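Local coordinates for fiber protein (Human adenovirus 16, PDB 3CNC) that forms the trimeric knob at the end of the adenovirus fiber and probably attaches the virus to the host-cell receptor CD46, at residues A[29-34]-A[112-117]; A[38-43]-A[51-56]; A[155-160]-A[207-212]; A[164-169]-A[191-196]. All coordinates share one frame; numbering follows the deposited sequence.

How the interactions relate
Interactions 1 and 2 both reach the six-stranded sheet of the knob and touch directly: OG1 of Thr-32, just past strand 29-31, whose neighbour in the sheet is 51-60, lies 3.1 Å from Leu-55 N, a probable hydrogen bond. Along the chain, interaction 2 is nested inside the loop that interaction 1 closes. Interactions 3 and 4 are also nested and adjacent, their centres about 9 Å apart, and Cys-156 O meets Leu-168 N at 2.9 Å where strands 151-159 and 165-174 pair in the four-stranded sheet. Interaction 3 reaches both sheets. Interactions 1 and 4 are about 29 Å apart between centres. Interactions 1 and 3 both border a second subunit.

Interaction 1: residues A[29-34]-A[112-117]; sequences TLWTGA and NFKDNQ
The contact between Trp-31 and the 112-117 segment is a short antiparallel strand pairing followed by packing of the indole, buried in the six-stranded sheet at a subunit interface. Trp-31 and Asn-112 form a hydrogen-bonded pair: Trp-31 N donates to Asn-112 O at 3.0 Å and nearly straight (175°), and Asn-112 N returns a bond to Trp-31 O. The two strands then splay apart, and the indole lies between them. Its CG stands between the backbone N and the carbonyl carbon (chi1 71°), which carries the ring to Lys-114, Asn-116 and Gln-117. Gly-33 CA and Ala-34 N lie over one face, Thr-29 CG2 and Lys-114 CB over the other, each offset toward the rim. Asn-116 O comes to the ring edge, 3.3 Å from Trp-31 CZ2, while NE1 bonds to Asn-118 O. In this antiparallel sheet of the fiber knob the pairing places strand 112-115 next to strand 29-31. Beyond the ring, Ala-34 N donates to Gln-117 O at 2.9 Å. Lys-114 is extended until a final bend turns its NZ onto Asn-116 O at 2.6 Å, and the same ammonium forms a salt bridge with Asp-219 of the second subunit.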
loop_
_atom_site.group_PDB
_atom_site.type_symbol
_atom_site.label_atom_id
_atom_site.label_comp_id
_atom_site.label_asym_id
_atom_site.label_seq_id
_atom_site.Cartn_x
_atom_site.Cartn_y
_atom_site.Cartn_z
ATOM N N THR A 29 -5.654 -15.061 8.150
ATOM C CA THR A 29 -6.488 -13.904 7.871
ATOM C C THR A 29 -7.499 -13.701 8.982
ATOM O O THR A 29 -8.221 -14.629 9.352
ATOM C CB THR A 29 -7.264 -14.081 6.549
ATOM O OG1 THR A 29 -6.339 -14.224 5.466
ATOM C CG2 THR A 29 -8.151 -12.884 6.288
ATOM N N LEU A 30 -7.537 -12.486 9.520
ATOM C CA LEU A 30 -8.489 -12.138 10.571
ATOM C C LEU A 30 -9.356 -11.048 9.939
ATOM O O LEU A 30 -8.843 -9.993 9.554
ATOM C CB LEU A 30 -7.758 -11.606 11.809
ATOM C CG LEU A 30 -8.642 -11.335 13.027
ATOM C CD1 LEU A 30 -9.297 -12.640 13.502
ATOM C CD2 LEU A 30 -7.814 -10.728 14.149
ATOM N N TRP A 31 -10.659 -11.300 9.809
ATOM C CA TRP A 31 -11.528 -10.313 9.167
ATOM C C TRP A 31 -12.989 -10.301 9.610
ATOM O O TRP A 31 -13.416 -11.083 10.457
ATOM C CB TRP A 31 -11.465 -10.493 7.633
ATOM C CG TRP A 31 -12.146 -11.751 7.104
ATOM C CD1 TRP A 31 -12.734 -12.752 7.840
ATOM C CD2 TRP A 31 -12.373 -12.085 5.731
ATOM N NE1 TRP A 31 -13.317 -13.675 7.009
ATOM C CE2 TRP A 31 -13.115 -13.290 5.710
ATOM C CE3 TRP A 31 -12.027 -11.480 4.513
ATOM C CZ2 TRP A 31 -13.524 -13.901 4.509
ATOM C CZ3 TRP A 31 -12.432 -12.090 3.318
ATOM C CH2 TRP A 31 -13.174 -13.287 3.329
ATOM N N THR A 32 -13.747 -9.392 9.008
ATOM C CA THR A 32 -15.167 -9.233 9.278
ATOM C C THR A 32 -15.961 -10.050 8.269
ATOM O O THR A 32 -17.191 -10.069 8.306
ATOM C CB THR A 32 -15.597 -7.777 9.083
ATOM O OG1 THR A 32 -15.174 -7.333 7.782
ATOM C CG2 THR A 32 -14.994 -6.897 10.141
ATOM N N GLY A 33 -15.247 -10.721 7.372
ATOM C CA GLY A 33 -15.895 -11.477 6.316
ATOM C C GLY A 33 -16.029 -10.498 5.158
ATOM O O GLY A 33 -15.903 -9.289 5.368
ATOM N N ALA A 34 -16.231 -10.974 3.937
ATOM C CA ALA A 34 -16.412 -10.033 2.838
ATOM C C ALA A 34 -17.866 -9.548 2.971
ATOM O O ALA A 34 -18.704 -10.245 3.566
ATOM C CB ALA A 34 -16.203 -10.739 1.509
ATOM N N ASN A 112 -13.049 -12.924 13.003
ATOM C CA ASN A 112 -12.732 -14.341 13.020
ATOM C C ASN A 112 -11.939 -14.703 11.772
ATOM O O ASN A 112 -11.670 -13.840 10.941
ATOM C CB ASN A 112 -14.000 -15.180 13.132
ATOM C CG ASN A 112 -13.782 -16.444 13.944
ATOM O OD1 ASN A 112 -12.949 -17.284 13.600
ATOM N ND2 ASN A 112 -14.528 -16.584 15.031
ATOM N N PHE A 113 -11.557 -15.967 11.636
ATOM C CA PHE A 113 -10.756 -16.396 10.497
ATOM C C PHE A 113 -11.521 -16.464 9.196
ATOM O O PHE A 113 -12.745 -16.389 9.176
ATOM C CB PHE A 113 -10.120 -17.755 10.787
ATOM C CG PHE A 113 -9.191 -17.739 11.958
ATOM C CD1 PHE A 113 -9.194 -18.779 12.880
ATOM C CD2 PHE A 113 -8.319 -16.671 12.154
ATOM C CE1 PHE A 113 -8.347 -18.754 13.984
ATOM C CE2 PHE A 113 -7.469 -16.638 13.256
ATOM C CZ PHE A 113 -7.483 -17.680 14.172
ATOM N N LYS A 114 -10.784 -16.606 8.106
ATOM C CA LYS A 114 -11.386 -16.683 6.798
ATOM C C LYS A 114 -11.901 -18.081 6.507
ATOM O O LYS A 114 -11.176 -19.069 6.626
ATOM C CB LYS A 114 -10.376 -16.286 5.723
ATOM C CG LYS A 114 -10.837 -16.571 4.314
ATOM C CD LYS A 114 -9.804 -16.102 3.316
ATOM C CE LYS A 114 -10.082 -16.644 1.909
ATOM N NZ LYS A 114 -11.339 -16.094 1.303
ATOM N N ASP A 115 -13.173 -18.148 6.142
ATOM C CA ASP A 115 -13.823 -19.395 5.773
ATOM C C ASP A 115 -14.534 -19.010 4.481
ATOM O O ASP A 115 -15.717 -18.666 4.482
ATOM C CB ASP A 115 -14.830 -19.819 6.843
ATOM C CG ASP A 115 -15.303 -21.245 6.658
ATOM O OD1 ASP A 115 -16.043 -21.748 7.530
ATOM O OD2 ASP A 115 -14.930 -21.863 5.640
ATOM N N ASN A 116 -13.780 -19.035 3.388
ATOM C CA ASN A 116 -14.300 -18.649 2.087
ATOM C C ASN A 116 -14.607 -17.163 2.134
ATOM O O ASN A 116 -13.711 -16.372 2.397
ATOM C CB ASN A 116 -15.538 -19.475 1.754
ATOM C CG ASN A 116 -15.180 -20.877 1.323
ATOM O OD1 ASN A 116 -15.932 -21.825 1.549
ATOM N ND2 ASN A 116 -14.018 -21.018 0.688
ATOM N N GLN A 117 -15.851 -16.769 1.896
ATOM C CA GLN A 117 -16.186 -15.346 1.942
ATOM C C GLN A 117 -16.737 -14.927 3.296
ATOM O O GLN A 117 -17.076 -13.766 3.499
ATOM C CB GLN A 117 -17.202 -14.998 0.851
ATOM C CG GLN A 117 -16.697 -15.225 -0.559
ATOM C CD GLN A 117 -15.571 -14.280 -0.925
ATOM O OE1 GLN A 117 -14.435 -14.705 -1.184
ATOM N NE2 GLN A 117 -15.877 -12.992 -0.946
#

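Interaction 2: residues A[38-43]-A[51-56]; sequences ANCVIK and CKLTLV
Asn-39 and Leu-53 meet through an amide that stands in for a peptide group, at a place where the loop leading into strand 51-60 runs back along that strand in the knob's antiparallel beta-sheet. Regular pairing amounts to a single antiparallel hydrogen-bonded bridge, Cys-40 with Cys-51. From CB, the Asn-39 side chain places CG between the backbone N and the carbonyl carbon (chi1 60°), bringing Asn-39 CG to 3.7 Å from Leu-53 N, and the amide turns its OD1/ND2 edge to Leu-53. The branch carrying OD1 is eclipsed with CA (chi2 -1°) and accepts the N-H of Leu-53 at 2.8 Å between OD1 and N; OD1 also touches Leu-53 CB. The other branch, ND2, donates to Leu-53 O at 3.0 Å along an almost straight line (172°), with the acceptor in the plane of the amide and the donor on a lone pair of the carbonyl. One side chain thus satisfies both backbone polar groups of Leu-53, and the paired bonds fix the rotation of the amide.

Next to it, Cys-51 O accepts from two successive amides, Asn-39 N and Cys-40 N. On the apolar side, Cys-40 CB rests 3.7 Å from Leu-53 CB, and Ile-42 and Cys-40 also pack against strand 85-94 of the other sheet. The two thiols do not form a disulfide, since Cys-40 SG and Cys-51 SG are 4.2 Å apart. The sulfur of Cys-51 instead meets the tip of Ile-42, SG to CD1, at 3.4 Å.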
loop_
_atom_site.group_PDB
_atom_site.type_symbol
_atom_site.label_atom_id
_atom_site.label_comp_id
_atom_site.label_asym_id
_atom_site.label_seq_id
_atom_site.Cartn_x
_atom_site.Cartn_y
_atom_site.Cartn_z
ATOM N N ALA A 38 -24.638 -4.952 8.842
ATOM C CA ALA A 38 -24.323 -3.868 9.770
ATOM C C ALA A 38 -23.707 -4.514 11.007
ATOM O O ALA A 38 -24.323 -5.373 11.649
ATOM C CB ALA A 38 -25.590 -3.088 10.134
ATOM N N ASN A 39 -22.486 -4.105 11.334
ATOM C CA ASN A 39 -21.759 -4.681 12.463
ATOM C C ASN A 39 -21.005 -3.618 13.251
ATOM O O ASN A 39 -20.303 -3.930 14.213
ATOM C CB ASN A 39 -20.744 -5.702 11.923
ATOM C CG ASN A 39 -19.715 -5.056 10.961
ATOM O OD1 ASN A 39 -19.775 -3.858 10.696
ATOM N ND2 ASN A 39 -18.779 -5.857 10.443
ATOM N N CYS A 40 -21.166 -2.361 12.864
ATOM C CA CYS A 40 -20.406 -1.299 13.493
ATOM C C CYS A 40 -21.222 -0.059 13.887
ATOM O O CYS A 40 -22.136 0.348 13.170
ATOM C CB CYS A 40 -19.281 -0.931 12.518
ATOM S SG CYS A 40 -18.035 0.218 13.078
ATOM N N VAL A 41 -20.872 0.543 15.023
ATOM C CA VAL A 41 -21.556 1.739 15.513
ATOM C C VAL A 41 -20.695 2.992 15.382
ATOM O O VAL A 41 -19.635 3.106 16.000
ATOM C CB VAL A 41 -21.967 1.594 16.995
ATOM C CG1 VAL A 41 -22.692 2.846 17.451
ATOM C CG2 VAL A 41 -22.856 0.374 17.177
ATOM N N ILE A 42 -21.170 3.941 14.586
ATOM C CA ILE A 42 -20.454 5.183 14.359
ATOM C C ILE A 42 -21.067 6.361 15.113
ATOM O O ILE A 42 -20.368 7.337 15.419
ATOM C CB ILE A 42 -20.396 5.507 12.832
ATOM C CG1 ILE A 42 -19.021 5.145 12.285
ATOM C CG2 ILE A 42 -20.661 6.973 12.570
ATOM C CD1 ILE A 42 -18.624 3.719 12.540
ATOM N N LYS A 43 -22.362 6.277 15.419
ATOM C CA LYS A 43 -23.028 7.367 16.132
ATOM C C LYS A 43 -22.744 7.360 17.631
ATOM O O LYS A 43 -22.846 6.317 18.292
ATOM C CB LYS A 43 -24.545 7.323 15.915
ATOM C CG LYS A 43 -25.261 8.532 16.507
ATOM C CD LYS A 43 -26.772 8.383 16.477
ATOM C CE LYS A 43 -27.444 9.542 17.202
ATOM N NZ LYS A 43 -28.912 9.333 17.347
ATOM N N CYS A 51 -23.868 0.922 10.620
ATOM C CA CYS A 51 -23.056 0.879 9.400
ATOM C C CYS A 51 -22.282 -0.438 9.276
ATOM O O CYS A 51 -22.133 -1.188 10.246
ATOM C CB CYS A 51 -22.093 2.067 9.327
ATOM S SG CYS A 51 -20.806 2.068 10.562
ATOM N N LYS A 52 -21.807 -0.716 8.065
ATOM C CA LYS A 52 -21.074 -1.945 7.783
ATOM C C LYS A 52 -19.573 -1.699 7.680
ATOM O O LYS A 52 -19.119 -0.926 6.839
ATOM C CB LYS A 52 -21.585 -2.561 6.483
ATOM C CG LYS A 52 -23.064 -2.868 6.503
ATOM C CD LYS A 52 -23.607 -3.056 5.097
ATOM C CE LYS A 52 -25.099 -3.384 5.121
ATOM N NZ LYS A 52 -25.686 -3.416 3.747
ATOM N N LEU A 53 -18.815 -2.362 8.548
ATOM C CA LEU A 53 -17.364 -2.233 8.572
ATOM C C LEU A 53 -16.691 -3.455 7.970
ATOM O O LEU A 53 -16.907 -4.581 8.427
ATOM C CB LEU A 53 -16.861 -2.080 10.006
ATOM C CG LEU A 53 -15.333 -2.191 10.153
ATOM C CD1 LEU A 53 -14.678 -0.939 9.594
ATOM C CD2 LEU A 53 -14.966 -2.368 11.611
ATOM N N THR A 54 -15.888 -3.238 6.933
ATOM C CA THR A 54 -15.149 -4.342 6.326
ATOM C C THR A 54 -13.684 -4.136 6.704
ATOM O O THR A 54 -13.081 -3.111 6.388
ATOM C CB THR A 54 -15.271 -4.355 4.802
ATOM O OG1 THR A 54 -16.645 -4.514 4.443
ATOM C CG2 THR A 54 -14.482 -5.524 4.216
ATOM N N LEU A 55 -13.119 -5.098 7.407
ATOM C CA LEU A 55 -11.738 -4.983 7.818
ATOM C C LEU A 55 -11.060 -6.322 7.615
ATOM O O LEU A 55 -11.549 -7.348 8.076
ATOM C CB LEU A 55 -11.652 -4.578 9.294
ATOM C CG LEU A 55 -10.236 -4.499 9.891
ATOM C CD1 LEU A 55 -9.529 -3.284 9.331
ATOM C CD2 LEU A 55 -10.306 -4.419 11.429
ATOM N N VAL A 56 -9.939 -6.308 6.907
ATOM C CA VAL A 56 -9.192 -7.531 6.678
ATOM C C VAL A 56 -7.758 -7.363 7.183
ATOM O O VAL A 56 -7.046 -6.442 6.769
ATOM C CB VAL A 56 -9.129 -7.885 5.196
ATOM C CG1 VAL A 56 -8.736 -9.353 5.035
ATOM C CG2 VAL A 56 -10.468 -7.578 4.537
#

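Interaction 3: residues A[155-160]-A[207-212]; sequences ECYYKS and ITSPFF
Ile-207 meets Tyr-158 through its carbonyl, which lies at the edge of the phenol ring, 3.3 Å from Tyr-158 CD1. The same Ile-207 O accepts from a water at 2.7 Å, and that water accepts from Lys-159 N, bridging the two backbones. Thr-208 brings its CB to Cys-156 SG, while its hydroxyl is engaged by Leu-70 N. Ser-209 carries the main polar contact. Its N donates to Tyr-157 O at 2.8 Å, and its OG, set between the backbone N and the carbonyl carbon (chi1 64°), accepts the N-H of Tyr-157 at 2.7 Å. Ser-209 O presses on Cys-156 CB at 3.2 Å. Pro-210 turns away and packs on Tyr-151 of the second subunit. Phe-211 then sends its ring towards Glu-155, CE1 reaching 3.5 Å from Glu-155 N. Here the run into strand 211-216 of the six-stranded sheet lies against strand 151-159, an outermost strand of the four-stranded one, bringing the two sheets of the knob's beta-sandwich together. With one serine holding both backbone polar groups of Tyr-157, and a water taking the N-H of Lys-159, these groups are paired without a continuous backbone ladder.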
loop_
_atom_site.group_PDB
_atom_site.type_symbol
_atom_site.label_atom_id
_atom_site.label_comp_id
_atom_site.label_asym_id
_atom_site.label_seq_id
_atom_site.Cartn_x
_atom_site.Cartn_y
_atom_site.Cartn_z
ATOM N N GLU A 155 -4.877 8.131 2.805
ATOM C CA GLU A 155 -6.049 8.709 2.174
ATOM C C GLU A 155 -6.917 7.752 1.354
ATOM O O GLU A 155 -6.422 6.788 0.765
ATOM C CB GLU A 155 -5.581 9.851 1.281
ATOM C CG GLU A 155 -6.587 10.936 1.077
ATOM C CD GLU A 155 -5.933 12.198 0.579
ATOM O OE1 GLU A 155 -5.541 12.240 -0.611
ATOM O OE2 GLU A 155 -5.796 13.142 1.389
ATOM N N CYS A 156 -8.220 8.017 1.342
ATOM C CA CYS A 156 -9.157 7.235 0.539
ATOM C C CYS A 156 -10.192 8.209 -0.020
ATOM O O CYS A 156 -9.985 9.428 0.048
ATOM C CB CYS A 156 -9.806 6.088 1.346
ATOM S SG CYS A 156 -10.852 6.509 2.732
ATOM N N TYR A 157 -11.292 7.713 -0.579
ATOM C CA TYR A 157 -12.258 8.635 -1.176
ATOM C C TYR A 157 -13.737 8.333 -1.052
ATOM O O TYR A 157 -14.158 7.211 -0.774
ATOM C CB TYR A 157 -11.953 8.817 -2.671
ATOM C CG TYR A 157 -10.557 9.297 -2.945
ATOM C CD1 TYR A 157 -9.473 8.422 -2.879
ATOM C CD2 TYR A 157 -10.306 10.643 -3.178
ATOM C CE1 TYR A 157 -8.166 8.883 -3.030
ATOM C CE2 TYR A 157 -9.012 11.116 -3.329
ATOM C CZ TYR A 157 -7.945 10.233 -3.252
ATOM O OH TYR A 157 -6.659 10.711 -3.388
ATOM N N TYR A 158 -14.522 9.380 -1.274
ATOM C CA TYR A 158 -15.967 9.273 -1.271
ATOM C C TYR A 158 -16.409 9.780 -2.641
ATOM O O TYR A 158 -16.025 10.873 -3.052
ATOM C CB TYR A 158 -16.588 10.145 -0.190
ATOM C CG TYR A 158 -18.088 10.199 -0.316
ATOM C CD1 TYR A 158 -18.872 9.091 0.013
ATOM C CD2 TYR A 158 -18.724 11.336 -0.818
ATOM C CE1 TYR A 158 -20.249 9.115 -0.157
ATOM C CE2 TYR A 158 -20.101 11.365 -0.993
ATOM C CZ TYR A 158 -20.852 10.254 -0.660
ATOM O OH TYR A 158 -22.206 10.283 -0.827
ATOM N N LYS A 159 -17.192 8.976 -3.350
ATOM C CA LYS A 159 -17.686 9.359 -4.672
ATOM C C LYS A 159 -19.121 9.859 -4.514
ATOM O O LYS A 159 -20.017 9.086 -4.169
ATOM C CB LYS A 159 -17.660 8.154 -5.616
ATOM C CG LYS A 159 -17.997 8.479 -7.069
ATOM C CD LYS A 159 -18.152 7.197 -7.874
ATOM C CE LYS A 159 -18.549 7.468 -9.316
ATOM N NZ LYS A 159 -19.025 6.219 -9.980
ATOM N N SER A 160 -19.339 11.146 -4.768
ATOM C CA SER A 160 -20.676 11.716 -4.621
ATOM C C SER A 160 -21.615 11.334 -5.753
ATOM O O SER A 160 -21.194 10.791 -6.781
ATOM C CB SER A 160 -20.615 13.242 -4.513
ATOM O OG SER A 160 -20.457 13.834 -5.785
ATOM N N ILE A 207 -20.025 5.603 1.494
ATOM C CA ILE A 207 -19.047 4.602 1.089
ATOM C C ILE A 207 -17.637 5.191 1.074
ATOM O O ILE A 207 -17.367 6.145 0.341
ATOM C CB ILE A 207 -19.350 4.065 -0.341
ATOM C CG1 ILE A 207 -20.747 3.437 -0.382
ATOM C CG2 ILE A 207 -18.285 3.037 -0.766
ATOM C CD1 ILE A 207 -21.179 2.995 -1.781
ATOM N N THR A 208 -16.749 4.644 1.899
ATOM C CA THR A 208 -15.353 5.104 1.900
ATOM C C THR A 208 -14.641 4.085 1.023
ATOM O O THR A 208 -14.849 2.879 1.179
ATOM C CB THR A 208 -14.706 5.107 3.327
ATOM O OG1 THR A 208 -14.706 3.782 3.864
ATOM C CG2 THR A 208 -15.494 6.032 4.285
ATOM N N SER A 209 -13.839 4.550 0.075
ATOM C CA SER A 209 -13.146 3.604 -0.782
ATOM C C SER A 209 -12.041 2.922 0.032
ATOM O O SER A 209 -11.594 3.437 1.067
ATOM C CB SER A 209 -12.576 4.297 -2.029
ATOM O OG SER A 209 -11.589 5.260 -1.709
ATOM N N PRO A 210 -11.610 1.738 -0.418
ATOM C CA PRO A 210 -10.569 0.921 0.209
ATOM C C PRO A 210 -9.328 1.660 0.695
ATOM O O PRO A 210 -8.671 2.365 -0.070
ATOM C CB PRO A 210 -10.234 -0.097 -0.887
ATOM C CG PRO A 210 -11.582 -0.342 -1.506
ATOM C CD PRO A 210 -12.130 1.078 -1.631
ATOM N N PHE A 211 -9.014 1.504 1.974
ATOM C CA PHE A 211 -7.805 2.105 2.517
ATOM C C PHE A 211 -6.812 0.966 2.815
ATOM O O PHE A 211 -7.179 -0.029 3.448
ATOM C CB PHE A 211 -8.094 2.886 3.798
ATOM C CG PHE A 211 -6.858 3.469 4.426
ATOM C CD1 PHE A 211 -6.124 4.446 3.762
ATOM C CD2 PHE A 211 -6.395 3.001 5.652
ATOM C CE1 PHE A 211 -4.946 4.942 4.309
ATOM C CE2 PHE A 211 -5.214 3.493 6.210
ATOM C CZ PHE A 211 -4.491 4.463 5.538
ATOM N N PHE A 212 -5.570 1.106 2.354
ATOM C CA PHE A 212 -4.547 0.068 2.569
ATOM C C PHE A 212 -3.476 0.552 3.544
ATOM O O PHE A 212 -3.117 1.737 3.549
ATOM C CB PHE A 212 -3.871 -0.309 1.243
ATOM C CG PHE A 212 -4.833 -0.487 0.096
ATOM C CD1 PHE A 212 -4.712 0.294 -1.053
ATOM C CD2 PHE A 212 -5.873 -1.418 0.172
ATOM C CE1 PHE A 212 -5.621 0.148 -2.114
ATOM C CE2 PHE A 212 -6.781 -1.570 -0.877
ATOM C CZ PHE A 212 -6.660 -0.792 -2.016
HETATM O O HOH W 1 -17.453 6.354 -2.397
#

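Interaction 4: residues A[164-169]-A[191-196]; sequences TLFPLK and WSLNAE
Leu-168 packs between Trp-191 and Leu-193, and with Lys-169 and Ser-192 it accounts for about half of the surface buried between the two segments, on strands 165-174 and 185-194. Its CG is anti to the carbonyl carbon (chi1 -58°), and the two methyls divide the work. Leu-168 CD2 leans on Leu-193 CB at 4.0 Å, whereas Leu-168 CD1 approaches Trp-191 CD1 at 4.2 Å, the ring atom nearest to it. Cys-156 of the adjoining strand also touches Leu-168 and Trp-191.

Lys-169 and Ser-192 form the antiparallel hydrogen-bonded pair on which the register rests. Lys-169 N donates to Ser-192 O at 3.1 Å, and Ser-192 N returns a shorter bond of 2.7 Å to Lys-169 O, bent to 136°. Their CB atoms stand side by side on the same face of the sheet, 4.2 Å apart, but the lysine chain runs out extended beyond CG and its ammonium end points off from the serine. The Ser-192 carbonyl is touched as well by Leu-168 CA, a C-H...O contact of 3.5 Å.

Further along, the strands diverge, their short axes set 135° apart, and side chains make most of the contact: Phe-166 CB meets Leu-193 CD1, and the edge of the Phe-166 ring takes Ala-195 CB, 3.9 Å from CD2. Paired in this way, the two strands are the arms of a beta hairpin at the middle of the knob's four-stranded antiparallel sheet.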
loop_
_atom_site.group_PDB
_atom_site.type_symbol
_atom_site.label_atom_id
_atom_site.label_comp_id
_atom_site.label_asym_id
_atom_site.label_seq_id
_atom_site.Cartn_x
_atom_site.Cartn_y
_atom_site.Cartn_z
ATOM N N THR A 164 -18.288 13.287 -8.334
ATOM C CA THR A 164 -17.072 13.947 -7.868
ATOM C C THR A 164 -16.410 13.186 -6.717
ATOM O O THR A 164 -17.085 12.625 -5.853
ATOM C CB THR A 164 -17.346 15.403 -7.419
ATOM O OG1 THR A 164 -18.463 15.424 -6.523
ATOM C CG2 THR A 164 -17.639 16.293 -8.624
ATOM N N LEU A 165 -15.081 13.169 -6.723
ATOM C CA LEU A 165 -14.315 12.473 -5.699
ATOM C C LEU A 165 -13.856 13.395 -4.581
ATOM O O LEU A 165 -13.087 14.334 -4.807
ATOM C CB LEU A 165 -13.087 11.808 -6.319
ATOM C CG LEU A 165 -13.330 10.671 -7.306
ATOM C CD1 LEU A 165 -11.986 10.226 -7.886
ATOM C CD2 LEU A 165 -14.029 9.514 -6.604
ATOM N N PHE A 166 -14.330 13.125 -3.370
ATOM C CA PHE A 166 -13.925 13.922 -2.226
ATOM C C PHE A 166 -12.874 13.148 -1.441
ATOM O O PHE A 166 -13.107 12.018 -1.014
ATOM C CB PHE A 166 -15.123 14.239 -1.330
ATOM C CG PHE A 166 -16.110 15.184 -1.954
ATOM C CD1 PHE A 166 -16.984 14.747 -2.946
ATOM C CD2 PHE A 166 -16.157 16.520 -1.559
ATOM C CE1 PHE A 166 -17.893 15.622 -3.537
ATOM C CE2 PHE A 166 -17.063 17.408 -2.145
ATOM C CZ PHE A 166 -17.935 16.954 -3.139
ATOM N N PRO A 167 -11.690 13.741 -1.260
ATOM C CA PRO A 167 -10.602 13.097 -0.522
ATOM C C PRO A 167 -10.898 13.000 0.976
ATOM O O PRO A 167 -11.372 13.956 1.586
ATOM C CB PRO A 167 -9.418 14.008 -0.813
ATOM C CG PRO A 167 -10.071 15.363 -0.870
ATOM C CD PRO A 167 -11.286 15.080 -1.728
ATOM N N LEU A 168 -10.626 11.833 1.552
ATOM C CA LEU A 168 -10.835 11.600 2.974
ATOM C C LEU A 168 -9.485 11.319 3.629
ATOM O O LEU A 168 -8.795 10.366 3.270
ATOM C CB LEU A 168 -11.763 10.399 3.192
ATOM C CG LEU A 168 -13.157 10.444 2.559
ATOM C CD1 LEU A 168 -13.796 9.079 2.683
ATOM C CD2 LEU A 168 -14.033 11.506 3.247
ATOM N N LYS A 169 -9.103 12.160 4.581
ATOM C CA LYS A 169 -7.846 11.978 5.288
ATOM C C LYS A 169 -8.068 10.922 6.361
ATOM O O LYS A 169 -8.956 11.048 7.211
ATOM C CB LYS A 169 -7.380 13.307 5.884
ATOM C CG LYS A 169 -7.016 14.316 4.800
ATOM C CD LYS A 169 -6.625 15.682 5.343
ATOM C CE LYS A 169 -6.250 16.620 4.196
ATOM N NZ LYS A 169 -5.975 18.008 4.658
ATOM N N TRP A 191 -11.753 8.984 9.535
ATOM C CA TRP A 191 -11.784 9.528 8.180
ATOM C C TRP A 191 -12.183 10.980 8.326
ATOM O O TRP A 191 -13.114 11.295 9.060
ATOM C CB TRP A 191 -12.840 8.822 7.333
ATOM C CG TRP A 191 -12.545 7.397 7.026
ATOM C CD1 TRP A 191 -12.121 6.894 5.836
ATOM C CD2 TRP A 191 -12.733 6.276 7.897
ATOM N NE1 TRP A 191 -12.044 5.525 5.902
ATOM C CE2 TRP A 191 -12.412 5.116 7.155
ATOM C CE3 TRP A 191 -13.143 6.135 9.232
ATOM C CZ2 TRP A 191 -12.493 3.825 7.699
ATOM C CZ3 TRP A 191 -13.224 4.846 9.779
ATOM C CH2 TRP A 191 -12.899 3.709 9.009
ATOM N N SER A 192 -11.499 11.866 7.620
ATOM C CA SER A 192 -11.824 13.276 7.733
ATOM C C SER A 192 -12.201 13.941 6.418
ATOM O O SER A 192 -11.431 13.929 5.455
ATOM C CB SER A 192 -10.651 14.020 8.366
ATOM O OG SER A 192 -10.925 15.401 8.456
ATOM N N LEU A 193 -13.397 14.518 6.394
ATOM C CA LEU A 193 -13.900 15.228 5.226
ATOM C C LEU A 193 -13.849 16.711 5.544
ATOM O O LEU A 193 -14.522 17.168 6.463
ATOM C CB LEU A 193 -15.349 14.836 4.936
ATOM C CG LEU A 193 -16.055 15.662 3.850
ATOM C CD1 LEU A 193 -15.366 15.445 2.508
ATOM C CD2 LEU A 193 -17.535 15.268 3.764
ATOM N N ASN A 194 -13.043 17.457 4.800
ATOM C CA ASN A 194 -12.925 18.895 5.004
ATOM C C ASN A 194 -12.934 19.596 3.643
ATOM O O ASN A 194 -11.892 20.013 3.131
ATOM C CB ASN A 194 -11.635 19.217 5.755
ATOM C CG ASN A 194 -11.503 20.699 6.076
ATOM O OD1 ASN A 194 -12.409 21.299 6.659
ATOM N ND2 ASN A 194 -10.372 21.294 5.699
ATOM N N ALA A 195 -14.119 19.738 3.063
ATOM C CA ALA A 195 -14.235 20.352 1.751
ATOM C C ALA A 195 -14.938 21.703 1.718
ATOM O O ALA A 195 -15.481 22.171 2.720
ATOM C CB ALA A 195 -14.932 19.391 0.818
ATOM N N GLU A 196 -14.909 22.322 0.541
ATOM C CA GLU A 196 -15.536 23.618 0.312
ATOM C C GLU A 196 -17.024 23.532 0.609
ATOM O O GLU A 196 -17.551 24.276 1.439
ATOM C CB GLU A 196 -15.339 24.046 -1.143
ATOM C CG GLU A 196 -13.909 24.403 -1.501
ATOM C CD GLU A 196 -13.497 25.762 -0.971
ATOM O OE1 GLU A 196 -13.653 26.004 0.247
ATOM O OE2 GLU A 196 -13.015 26.591 -1.773
#